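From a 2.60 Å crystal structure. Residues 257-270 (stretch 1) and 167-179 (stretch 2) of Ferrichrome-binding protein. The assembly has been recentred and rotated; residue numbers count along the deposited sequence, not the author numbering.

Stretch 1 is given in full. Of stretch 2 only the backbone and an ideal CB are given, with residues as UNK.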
ATOM      1  N   SER A 257       5.372  -2.706  -3.436  1.00 39.17           N
ATOM      2  CA  SER A 257       5.133  -2.020  -2.177  1.00 41.45           C
ATOM      3  C   SER A 257       4.741  -3.007  -1.084  1.00 46.19           C
ATOM      4  O   SER A 257       5.159  -2.874   0.075  1.00 36.72           O
ATOM      5  CB  SER A 257       4.026  -0.977  -2.328  1.00 46.70           C
ATOM      6  OG  SER A 257       4.456   0.136  -3.088  1.00 44.10           O
ATOM      7  N   LEU A 258       3.928  -3.992  -1.460  1.00 41.76           N
ATOM      8  CA  LEU A 258       3.479  -5.016  -0.529  1.00 41.38           C
ATOM      9  C   LEU A 258       4.692  -5.776  -0.002  1.00 43.82           C
ATOM     10  O   LEU A 258       4.776  -6.073   1.193  1.00 47.67           O
ATOM     11  CB  LEU A 258       2.494  -5.977  -1.215  1.00 38.44           C
ATOM     12  CG  LEU A 258       1.096  -5.430  -1.544  1.00 42.66           C
ATOM     13  CD1 LEU A 258       0.258  -6.502  -2.222  1.00 35.52           C
ATOM     14  CD2 LEU A 258       0.421  -4.952  -0.263  1.00 36.57           C
ATOM     15  N   GLU A 259       5.636  -6.090  -0.886  1.00 46.98           N
ATOM     16  CA  GLU A 259       6.839  -6.792  -0.461  1.00 49.15           C
ATOM     17  C   GLU A 259       7.623  -5.938   0.526  1.00 48.61           C
ATOM     18  O   GLU A 259       8.039  -6.425   1.577  1.00 53.58           O
ATOM     19  CB  GLU A 259       7.718  -7.148  -1.662  1.00 50.99           C
ATOM     20  CG  GLU A 259       7.385  -8.507  -2.275  1.00 56.95           C
ATOM     21  CD  GLU A 259       8.352  -8.922  -3.376  1.00 51.19           C
ATOM     22  OE1 GLU A 259       8.200  -8.459  -4.532  1.00 46.65           O
ATOM     23  OE2 GLU A 259       9.269  -9.706  -3.069  1.00 49.68           O
ATOM     24  N   GLY A 260       7.812  -4.664   0.192  1.00 42.25           N
ATOM     25  CA  GLY A 260       8.534  -3.763   1.074  1.00 45.11           C
ATOM     26  C   GLY A 260       7.847  -3.568   2.419  1.00 45.09           C
ATOM     27  O   GLY A 260       8.504  -3.487   3.465  1.00 40.12           O
ATOM     28  N   GLN A 261       6.518  -3.486   2.388  1.00 40.06           N
ATOM     29  CA  GLN A 261       5.722  -3.320   3.607  1.00 36.65           C
ATOM     30  C   GLN A 261       5.768  -4.560   4.493  1.00 30.71           C
ATOM     31  O   GLN A 261       5.832  -4.435   5.707  1.00 36.60           O
ATOM     32  CB  GLN A 261       4.260  -3.009   3.266  1.00 33.55           C
ATOM     33  CG  GLN A 261       4.059  -1.771   2.425  1.00 33.49           C
ATOM     34  CD  GLN A 261       2.607  -1.550   2.062  1.00 43.25           C
ATOM     35  OE1 GLN A 261       2.259  -0.543   1.445  1.00 49.98           O
ATOM     36  NE2 GLN A 261       1.748  -2.493   2.437  1.00 38.13           N
ATOM     37  N   LEU A 262       5.730  -5.751   3.894  1.00 38.11           N
ATOM     38  CA  LEU A 262       5.764  -6.977   4.682  1.00 38.02           C
ATOM     39  C   LEU A 262       7.113  -7.152   5.328  1.00 34.75           C
ATOM     40  O   LEU A 262       7.208  -7.764   6.380  1.00 40.79           O
ATOM     41  CB  LEU A 262       5.450  -8.216   3.835  1.00 36.42           C
ATOM     42  CG  LEU A 262       5.493  -9.567   4.584  1.00 22.24           C
ATOM     43  CD1 LEU A 262       4.589  -9.554   5.807  1.00 23.51           C
ATOM     44  CD2 LEU A 262       5.066 -10.681   3.648  1.00 31.05           C
ATOM     45  N   GLU A 263       8.158  -6.623   4.700  1.00 43.26           N
ATOM     46  CA  GLU A 263       9.501  -6.729   5.266  1.00 49.39           C
ATOM     47  C   GLU A 263       9.547  -5.831   6.509  1.00 47.51           C
ATOM     48  O   GLU A 263       9.990  -6.246   7.583  1.00 47.40           O
ATOM     49  CB  GLU A 263      10.548  -6.287   4.235  1.00 52.46           C
ATOM     50  CG  GLU A 263      12.008  -6.594   4.600  1.00 76.27           C
ATOM     51  CD  GLU A 263      13.012  -5.944   3.623  1.00 89.64           C
ATOM     52  OE1 GLU A 263      12.903  -6.184   2.390  1.00 90.38           O
ATOM     53  OE2 GLU A 263      13.912  -5.196   4.089  1.00 89.38           O
ATOM     54  N   PHE A 264       9.060  -4.605   6.366  1.00 41.78           N
ATOM     55  CA  PHE A 264       9.055  -3.686   7.489  1.00 40.50           C
ATOM     56  C   PHE A 264       8.214  -4.201   8.660  1.00 39.52           C
ATOM     57  O   PHE A 264       8.616  -4.058   9.815  1.00 38.20           O
ATOM     58  CB  PHE A 264       8.547  -2.320   7.049  1.00 36.71           C
ATOM     59  CG  PHE A 264       8.257  -1.400   8.188  1.00 38.22           C
ATOM     60  CD1 PHE A 264       9.280  -0.879   8.951  1.00 39.28           C
ATOM     61  CD2 PHE A 264       6.952  -1.073   8.516  1.00 42.29           C
ATOM     62  CE1 PHE A 264       9.006  -0.043  10.024  1.00 42.89           C
ATOM     63  CE2 PHE A 264       6.671  -0.238   9.590  1.00 41.53           C
ATOM     64  CZ  PHE A 264       7.703   0.276  10.342  1.00 40.16           C
ATOM     65  N   ILE A 265       7.051  -4.779   8.359  1.00 30.22           N
ATOM     66  CA  ILE A 265       6.162  -5.329   9.382  1.00 39.96           C
ATOM     67  C   ILE A 265       6.908  -6.427  10.170  1.00 43.92           C
ATOM     68  O   ILE A 265       7.001  -6.380  11.400  1.00 35.70           O
ATOM     69  CB  ILE A 265       4.882  -5.987   8.754  1.00 45.57           C
ATOM     70  CG1 ILE A 265       4.087  -4.960   7.916  1.00 34.45           C
ATOM     71  CG2 ILE A 265       4.030  -6.634   9.862  1.00 23.68           C
ATOM     72  CD1 ILE A 265       2.998  -5.559   7.032  1.00 62.22           C
ATOM     73  N   THR A 266       7.440  -7.403   9.432  1.00 45.58           N
ATOM     74  CA  THR A 266       8.164  -8.539   9.991  1.00 42.61           C
ATOM     75  C   THR A 266       9.395  -8.135  10.790  1.00 49.06           C
ATOM     76  O   THR A 266       9.549  -8.542  11.944  1.00 49.96           O
ATOM     77  CB  THR A 266       8.582  -9.506   8.876  1.00 51.76           C
ATOM     78  OG1 THR A 266       7.433  -9.846   8.086  1.00 40.47           O
ATOM     79  CG2 THR A 266       9.186 -10.769   9.475  1.00 48.76           C
ATOM     80  N   GLU A 267      10.273  -7.338  10.184  1.00 43.74           N
ATOM     81  CA  GLU A 267      11.466  -6.893  10.884  1.00 43.71           C
ATOM     82  C   GLU A 267      11.100  -6.221  12.208  1.00 50.07           C
ATOM     83  O   GLU A 267      11.667  -6.554  13.245  1.00 45.25           O
ATOM     84  CB  GLU A 267      12.279  -5.925  10.018  1.00 42.20           C
ATOM     85  CG  GLU A 267      13.459  -5.286  10.754  1.00 48.94           C
ATOM     86  CD  GLU A 267      14.487  -6.304  11.265  1.00 63.91           C
ATOM     87  OE1 GLU A 267      15.304  -5.929  12.134  1.00 59.96           O
ATOM     88  OE2 GLU A 267      14.499  -7.469  10.801  1.00 58.73           O
ATOM     89  N   SER A 268      10.148  -5.283  12.169  1.00 52.68           N
ATOM     90  CA  SER A 268       9.709  -4.555  13.365  1.00 44.70           C
ATOM     91  C   SER A 268       9.252  -5.492  14.464  1.00 44.52           C
ATOM     92  O   SER A 268       9.658  -5.347  15.614  1.00 49.85           O
ATOM     93  CB  SER A 268       8.535  -3.627  13.040  1.00 38.59           C
ATOM     94  OG  SER A 268       8.801  -2.769  11.953  1.00 37.77           O
ATOM     95  N   LEU A 269       8.387  -6.439  14.100  1.00 42.40           N
ATOM     96  CA  LEU A 269       7.833  -7.397  15.049  1.00 39.10           C
ATOM     97  C   LEU A 269       8.744  -8.517  15.514  1.00 36.84           C
ATOM     98  O   LEU A 269       8.342  -9.300  16.365  1.00 46.81           O
ATOM     99  CB  LEU A 269       6.558  -8.021  14.492  1.00 35.97           C
ATOM    100  CG  LEU A 269       5.392  -7.065  14.296  1.00 43.05           C
ATOM    101  CD1 LEU A 269       4.134  -7.891  14.075  1.00 45.48           C
ATOM    102  CD2 LEU A 269       5.219  -6.176  15.523  1.00 45.91           C
ATOM    103  N   THR A 270       9.956  -8.608  14.970  1.00 41.02           N
ATOM    104  CA  THR A 270      10.874  -9.666  15.380  1.00 39.38           C
ATOM    105  C   THR A 270      12.270  -9.219  15.787  1.00 42.82           C
ATOM    106  O   THR A 270      13.081 -10.070  16.135  1.00 50.20           O
ATOM    107  CB  THR A 270      11.077 -10.746  14.275  1.00 50.03           C
ATOM    108  OG1 THR A 270      11.586 -10.126  13.088  1.00 41.57           O
ATOM    109  CG2 THR A 270       9.779 -11.495  13.971  1.00 39.16           C
ATOM    110  N   UNK A 167      -2.597   0.859   4.569  1.00 44.82           N
ATOM    111  CA  UNK A 167      -1.690   1.002   5.709  1.00 42.46           C
ATOM    112  C   UNK A 167      -1.317  -0.344   6.349  1.00 46.12           C
ATOM    113  O   UNK A 167      -1.181  -0.454   7.572  1.00 33.08           O
ATOM    114  CB  UNK A 167      -2.329   1.909   6.762  1.00 42.46           C
ATOM    115  N   UNK A 168      -1.141  -1.358   5.502  1.00 52.64           N
ATOM    116  CA  UNK A 168      -0.763  -2.681   5.971  1.00 42.48           C
ATOM    117  C   UNK A 168      -1.875  -3.442   6.656  1.00 44.37           C
ATOM    118  O   UNK A 168      -1.637  -4.495   7.250  1.00 43.53           O
ATOM    119  CB  UNK A 168       0.422  -2.561   6.932  1.00 42.48           C
ATOM    120  N   UNK A 169      -3.091  -2.909   6.570  1.00 36.04           N
ATOM    121  CA  UNK A 169      -4.235  -3.547   7.191  1.00 39.41           C
ATOM    122  C   UNK A 169      -4.508  -4.954   6.694  1.00 40.83           C
ATOM    123  O   UNK A 169      -4.581  -5.881   7.495  1.00 35.20           O
ATOM    124  CB  UNK A 169      -5.479  -2.685   6.967  1.00 39.41           C
ATOM    125  N   UNK A 170      -4.650  -5.137   5.383  1.00 42.07           N
ATOM    126  CA  UNK A 170      -4.934  -6.467   4.863  1.00 47.25           C
ATOM    127  C   UNK A 170      -3.757  -7.404   5.106  1.00 50.73           C
ATOM    128  O   UNK A 170      -3.943  -8.614   5.220  1.00 48.25           O
ATOM    129  CB  UNK A 170      -5.259  -6.399   3.370  1.00 47.25           C
ATOM    130  N   UNK A 171      -2.551  -6.849   5.207  1.00 51.19           N
ATOM    131  CA  UNK A 171      -1.362  -7.675   5.440  1.00 53.94           C
ATOM    132  C   UNK A 171      -1.390  -8.261   6.856  1.00 59.79           C
ATOM    133  O   UNK A 171      -1.331  -9.485   7.072  1.00 56.18           O
ATOM    134  CB  UNK A 171      -0.088  -6.854   5.229  1.00 53.94           C
ATOM    135  N   UNK A 172      -1.486  -7.349   7.816  1.00 56.75           N
ATOM    136  CA  UNK A 172      -1.483  -7.667   9.236  1.00 50.98           C
ATOM    137  C   UNK A 172      -2.673  -8.453   9.782  1.00 50.36           C
ATOM    138  O   UNK A 172      -2.493  -9.394  10.568  1.00 47.46           O
ATOM    139  CB  UNK A 172      -1.381  -6.356  10.018  1.00 50.98           C
ATOM    140  N   UNK A 173      -3.878  -8.095   9.362  1.00 37.67           N
ATOM    141  CA  UNK A 173      -5.038  -8.778   9.885  1.00 38.59           C
ATOM    142  C   UNK A 173      -5.552  -9.953   9.077  1.00 41.67           C
ATOM    143  O   UNK A 173      -6.369 -10.715   9.584  1.00 47.04           O
ATOM    144  CB  UNK A 173      -6.172  -7.762  10.039  1.00 38.59           C
ATOM    145  N   UNK A 174      -5.076 -10.120   7.842  1.00 49.98           N
ATOM    146  CA  UNK A 174      -5.524 -11.234   6.989  1.00 55.03           C
ATOM    147  C   UNK A 174      -4.403 -12.193   6.578  1.00 56.61           C
ATOM    148  O   UNK A 174      -4.504 -13.397   6.801  1.00 52.77           O
ATOM    149  CB  UNK A 174      -6.186 -10.675   5.728  1.00 55.03           C
ATOM    150  N   UNK A 175      -3.349 -11.666   5.953  1.00 50.95           N
ATOM    151  CA  UNK A 175      -2.235 -12.507   5.519  1.00 49.38           C
ATOM    152  C   UNK A 175      -1.424 -13.050   6.693  1.00 51.85           C
ATOM    153  O   UNK A 175      -0.970 -14.188   6.666  1.00 50.53           O
ATOM    154  CB  UNK A 175      -1.319 -11.716   4.583  1.00 49.38           C
ATOM    155  N   UNK A 176      -1.235 -12.228   7.718  1.00 44.71           N
ATOM    156  CA  UNK A 176      -0.464 -12.645   8.877  1.00 45.75           C
ATOM    157  C   UNK A 176      -1.350 -13.178  10.009  1.00 46.98           C
ATOM    158  O   UNK A 176      -0.858 -13.717  11.008  1.00 50.57           O
ATOM    159  CB  UNK A 176       0.378 -11.473   9.384  1.00 45.75           C
ATOM    160  N   UNK A 177      -2.661 -13.023   9.840  1.00 45.30           N
ATOM    161  CA  UNK A 177      -3.618 -13.491  10.831  1.00 37.48           C
ATOM    162  C   UNK A 177      -3.352 -13.016  12.250  1.00 51.44           C
ATOM    163  O   UNK A 177      -3.650 -13.725  13.214  1.00 50.30           O
ATOM    164  CB  UNK A 177      -3.645 -15.021  10.819  1.00 37.48           C
ATOM    165  N   UNK A 178      -2.795 -11.815  12.380  1.00 44.45           N
ATOM    166  CA  UNK A 178      -2.494 -11.253  13.684  1.00 39.11           C
ATOM    167  C   UNK A 178      -3.778 -10.688  14.310  1.00 41.14           C
ATOM    168  O   UNK A 178      -4.672 -10.261  13.591  1.00 40.77           O
ATOM    169  CB  UNK A 178      -1.420 -10.169  13.568  1.00 39.11           C
ATOM    170  N   UNK A 179      -3.891 -10.708  15.637  1.00 38.29           N
ATOM    171  CA  UNK A 179      -5.110 -10.207  16.272  1.00 45.30           C
ATOM    172  C   UNK A 179      -5.135  -8.712  16.571  1.00 49.04           C
ATOM    173  O   UNK A 179      -4.092  -8.048  16.638  1.00 45.98           O
ATOM    174  CB  UNK A 179      -5.332 -10.966  17.582  1.00 45.30           C
TER

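Stretch 1 is helical and presents Leu258, Gln261, Leu262, Ile265 and Leu269 to stretch 2, whose helix crosses it at -61° with axes 10.6 Å apart at closest approach. The surface offered is mostly aliphatic, so apolar side chains are expected where CB points at it and the chain can reach it.

At position 167, phi/psi of 52/38 is left-handed and CB points away, with nothing of stretch 1 within 5.5 Å. Asparagine, glycine or a polar residue would suit; it is Arg167.

Position 168 has phi 74°, which by itself favours glycine, although asparagine can adopt it. Its ideal CB would lie 4.0 Å from Ile265 CD1. Gly168 is found, at the N-cap position, and its O accepts a hydrogen bond from the N of position 172 (2.9 Å).

Positions 169 and 170 are helical and their CB atoms are out of reach, so small or polar residues would do. They are Gly169 and Ser170.

Position 171 points its CB toward stretch 1, 3.8 Å from Ile265 CD1 and 5.4 Å from Leu262 CD1. A medium-sized aliphatic, such as valine, isoleucine or leucine, would fit the hollow. Ile171 fills it as a knob among Leu258, Gln261, Leu262 and Ile265: its CD1 lies 3.4 Å from Leu258 CD2, and its CG2 lies 3.6 Å from Ile265 CD1 and 4.0 Å from Leu262 CD1.

At 172 CB points sideways, 5.4 Å from Ile265 CD1, so an apolar chain must bend inward. Leucine, isoleucine or methionine could; Ile172, with chi1 and chi2 both m, has its end nearer stretch 1 than its sideways CB.

Positions 173 and 174 are out of reach and admit many residues; they are Tyr173 and Lys174. Position 175 points toward stretch 1 but has nothing within 5.5 Å of its CB, leaving the choice open. Asp175 comes no nearer than 6.4 Å, from its CB to Leu262 CD1, and its N bonds to Ser170 O (3.2 Å) in a wider pi-type turn.

Position 176 also points toward stretch 1, across a gap that calls for a long apolar chain, leucine or methionine. Leu176 spans it, with CD1 3.7 Å from Ile265 CG2 and CD2 4.0 Å from Leu262 CD1.

At 177, phi 52° marks the exit from helical angles and favours glycine: Gly177.

Position 178 is extended (-79/149) and points toward Leu269, inviting another long aliphatic. Leu178 CD1 reaches Leu269 CD1 at 4.0 Å. Position 179 is out of reach; it is Gln179.

Stretch 2 167-179: RGGSIIYKDLGLQ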
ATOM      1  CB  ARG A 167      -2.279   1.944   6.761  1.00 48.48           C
ATOM      2  CG  ARG A 167      -2.226   3.419   6.389  1.00 37.10           C
ATOM      3  CD  ARG A 167      -3.419   3.832   5.561  1.00 53.70           C
ATOM      4  NE  ARG A 167      -3.350   5.239   5.168  1.00 64.35           N
ATOM      5  CZ  ARG A 167      -4.369   5.929   4.665  1.00 60.23           C
ATOM      6  NH1 ARG A 167      -5.547   5.346   4.491  1.00 53.63           N
ATOM      7  NH2 ARG A 167      -4.210   7.204   4.336  1.00 51.11           N
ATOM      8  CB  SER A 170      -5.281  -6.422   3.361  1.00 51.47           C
ATOM      9  OG  SER A 170      -4.130  -6.319   2.530  1.00 60.04           O
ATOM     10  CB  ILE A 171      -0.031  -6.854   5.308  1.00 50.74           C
ATOM     11  CG1 ILE A 171      -0.157  -5.774   4.226  1.00 60.14           C
ATOM     12  CG2 ILE A 171       1.117  -7.785   4.982  1.00 26.08           C
ATOM     13  CD1 ILE A 171      -0.495  -6.243   2.785  1.00 71.55           C
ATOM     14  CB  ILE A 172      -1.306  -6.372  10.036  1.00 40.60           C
ATOM     15  CG1 ILE A 172       0.124  -5.860   9.797  1.00 27.59           C
ATOM     16  CG2 ILE A 172      -1.649  -6.601  11.482  1.00 27.27           C
ATOM     17  CD1 ILE A 172       1.195  -6.594  10.587  1.00 70.66           C
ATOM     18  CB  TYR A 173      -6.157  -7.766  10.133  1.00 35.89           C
ATOM     19  CG  TYR A 173      -5.809  -6.707  11.158  1.00 46.89           C
ATOM     20  CD1 TYR A 173      -5.892  -5.350  10.838  1.00 48.17           C
ATOM     21  CD2 TYR A 173      -5.376  -7.055  12.446  1.00 51.92           C
ATOM     22  CE1 TYR A 173      -5.555  -4.365  11.765  1.00 44.87           C
ATOM     23  CE2 TYR A 173      -5.035  -6.068  13.385  1.00 40.47           C
ATOM     24  CZ  TYR A 173      -5.129  -4.729  13.027  1.00 50.97           C
ATOM     25  OH  TYR A 173      -4.794  -3.746  13.927  1.00 56.57           O
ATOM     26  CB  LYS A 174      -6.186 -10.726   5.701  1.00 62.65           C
ATOM     27  CG  LYS A 174      -7.418  -9.867   5.861  1.00 65.34           C
ATOM     28  CD  LYS A 174      -8.107  -9.681   4.511  1.00 70.05           C
ATOM     29  CE  LYS A 174      -8.759 -10.987   4.032  1.00 74.48           C
ATOM     30  NZ  LYS A 174      -9.742 -11.524   5.033  1.00 70.57           N
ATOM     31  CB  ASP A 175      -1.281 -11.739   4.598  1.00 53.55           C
ATOM     32  CG  ASP A 175      -1.934 -11.284   3.314  1.00 50.69           C
ATOM     33  OD1 ASP A 175      -2.644 -10.263   3.345  1.00 54.74           O
ATOM     34  OD2 ASP A 175      -1.737 -11.947   2.269  1.00 56.38           O
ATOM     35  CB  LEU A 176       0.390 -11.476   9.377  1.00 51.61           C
ATOM     36  CG  LEU A 176       1.483 -10.964   8.429  1.00 47.05           C
ATOM     37  CD1 LEU A 176       2.088  -9.707   9.006  1.00 49.21           C
ATOM     38  CD2 LEU A 176       2.549 -12.020   8.220  1.00 44.32           C
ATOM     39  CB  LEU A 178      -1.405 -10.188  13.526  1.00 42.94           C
ATOM     40  CG  LEU A 178      -0.113 -10.800  12.971  1.00 39.07           C
ATOM     41  CD1 LEU A 178       0.908  -9.704  12.591  1.00 36.29           C
ATOM     42  CD2 LEU A 178       0.459 -11.746  13.994  1.00 15.22           C
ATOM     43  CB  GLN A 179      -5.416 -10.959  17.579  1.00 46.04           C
ATOM     44  CG  GLN A 179      -6.055 -12.326  17.411  1.00 61.85           C
ATOM     45  CD  GLN A 179      -5.061 -13.385  16.953  1.00 76.31           C
ATOM     46  OE1 GLN A 179      -4.120 -13.740  17.688  1.00 76.72           O
ATOM     47  NE2 GLN A 179      -5.258 -13.896  15.733  1.00 69.34           N
TER
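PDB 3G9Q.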